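Local coordinates for protein nuclear receptor subfamily 0 group B member 1 (Mus musculus, PDB 3F5C) that acts as a corepressor lacking a DNA-binding domain, inhibiting the transcriptional activity of other nuclear receptors through heterodimeric interactions, at residues 80-85 with 259-264. Numbering follows the deposited sequence.
Sequences QQLVLV and MMLEML
The AF-2 motif of this nuclear receptor ligand-binding domain, residues 259-264, most of it on the last helix, 256-263, packs here against the early turns of helix 78-99. The short segments cross at 127°, closer to antiparallel than parallel, with axes 10.2 Å apart; no hydrogen bond links them, and the side-chain contacts are apolar. Leu264 buries the largest area, meeting both Leu82 and Val85. Its CG lies anti to the carbonyl carbon (chi1 -74°), and its two methyls part, CD1 toward Leu82 and CD2 toward Val85. CD1 meets Leu82 CD1 at 3.6 Å, the two side chains crossing obliquely, and also rests 3.7 Å from Leu82 CA, so it touches helix backbone as well as side chain. Leu82, its CG anti to the backbone N (chi1 -175°), swings CD1 across to the motif helix, where this methyl also lies 4.2 Å from Leu261 CA. Val85 uses both methyls: CG2 meets Leu264 CD2 tip to tip at 4.1 Å, and CG1 packs on Met260. Around this contact, Leu64 of helix 49-68 and Trp89 of helix 78-99 touch Met260, and Phe73 of helix 71-74 touches Val85. Met260 is buried and folded rather than extended, bent at both chi2 and chi3, which brings its terminal methyl CE obliquely onto Val85 CG1 at 3.5 Å.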
# COMPACT_ATOMS: atom_id res chain seq x y z
N GLN B 80 22.30 -6.43 10.90
CA GLN B 80 21.51 -5.28 11.30
C GLN B 80 20.24 -5.67 12.02
O GLN B 80 19.90 -5.09 13.04
CB GLN B 80 21.20 -4.42 10.10
CG GLN B 80 22.45 -3.88 9.44
CD GLN B 80 23.25 -2.96 10.35
OE1 GLN B 80 22.77 -1.90 10.76
NE2 GLN B 80 24.48 -3.35 10.65
N GLN B 81 19.54 -6.68 11.50
CA GLN B 81 18.40 -7.25 12.21
C GLN B 81 18.80 -7.62 13.63
O GLN B 81 18.06 -7.38 14.58
CB GLN B 81 17.86 -8.50 11.51
CG GLN B 81 17.25 -8.25 10.17
CD GLN B 81 16.55 -9.46 9.68
OE1 GLN B 81 16.44 -10.45 10.39
NE2 GLN B 81 16.06 -9.41 8.45
N LEU B 82 19.97 -8.21 13.77
CA LEU B 82 20.43 -8.72 15.03
C LEU B 82 20.64 -7.58 16.00
O LEU B 82 20.22 -7.67 17.15
CB LEU B 82 21.72 -9.50 14.83
CG LEU B 82 22.23 -10.19 16.08
CD1 LEU B 82 21.19 -11.16 16.59
CD2 LEU B 82 23.53 -10.89 15.79
N VAL B 83 21.27 -6.50 15.54
CA VAL B 83 21.48 -5.31 16.36
C VAL B 83 20.17 -4.86 17.00
O VAL B 83 20.01 -4.90 18.23
CB VAL B 83 22.04 -4.15 15.53
CG1 VAL B 83 22.04 -2.88 16.32
CG2 VAL B 83 23.43 -4.46 15.09
N LEU B 84 19.25 -4.42 16.16
CA LEU B 84 17.98 -3.92 16.62
C LEU B 84 17.46 -4.78 17.74
O LEU B 84 17.23 -4.33 18.86
CB LEU B 84 16.99 -3.95 15.46
CG LEU B 84 17.25 -2.92 14.37
CD1 LEU B 84 16.22 -3.04 13.29
CD2 LEU B 84 17.22 -1.54 14.96
N VAL B 85 17.29 -6.05 17.43
CA VAL B 85 16.75 -6.98 18.38
C VAL B 85 17.62 -7.16 19.65
O VAL B 85 17.12 -7.33 20.75
CB VAL B 85 16.56 -8.30 17.68
CG1 VAL B 85 15.83 -9.25 18.57
CG2 VAL B 85 15.79 -8.06 16.40
N MET B 259 20.76 -16.20 22.46
CA MET B 259 19.42 -16.67 22.26
C MET B 259 18.79 -15.94 21.08
O MET B 259 18.27 -16.57 20.19
CB MET B 259 18.60 -16.46 23.53
CG MET B 259 17.27 -17.18 23.54
SD MET B 259 17.45 -18.88 24.09
CE MET B 259 18.41 -18.52 25.52
N MET B 260 18.85 -14.61 21.08
CA MET B 260 18.22 -13.83 20.01
C MET B 260 18.53 -14.38 18.63
O MET B 260 17.65 -14.55 17.83
CB MET B 260 18.61 -12.34 20.05
CG MET B 260 18.47 -11.72 21.40
SD MET B 260 17.00 -12.30 22.23
CE MET B 260 15.81 -11.51 21.18
N LEU B 261 19.80 -14.67 18.38
CA LEU B 261 20.22 -15.18 17.08
C LEU B 261 19.46 -16.46 16.73
O LEU B 261 18.86 -16.59 15.66
CB LEU B 261 21.74 -15.40 17.07
CG LEU B 261 22.32 -15.91 15.75
CD1 LEU B 261 21.85 -15.07 14.57
CD2 LEU B 261 23.84 -15.95 15.82
N GLU B 262 19.47 -17.42 17.64
CA GLU B 262 18.73 -18.63 17.39
C GLU B 262 17.26 -18.33 17.14
O GLU B 262 16.63 -19.01 16.36
CB GLU B 262 18.90 -19.61 18.54
CG GLU B 262 20.16 -20.48 18.44
CD GLU B 262 20.04 -21.59 17.41
OE1 GLU B 262 19.06 -21.60 16.63
OE2 GLU B 262 20.93 -22.48 17.37
N MET B 263 16.73 -17.31 17.80
CA MET B 263 15.32 -16.93 17.62
C MET B 263 15.02 -16.23 16.29
O MET B 263 13.90 -16.33 15.77
CB MET B 263 14.89 -16.05 18.78
CG MET B 263 15.11 -16.72 20.10
SD MET B 263 14.28 -15.84 21.43
CE MET B 263 12.56 -16.02 20.98
N LEU B 264 16.01 -15.52 15.75
CA LEU B 264 15.89 -14.83 14.46
C LEU B 264 15.95 -15.84 13.35
O LEU B 264 15.85 -15.49 12.17
CB LEU B 264 17.02 -13.82 14.24
CG LEU B 264 16.95 -12.52 15.04
CD1 LEU B 264 18.16 -11.67 14.75
CD2 LEU B 264 15.69 -11.77 14.72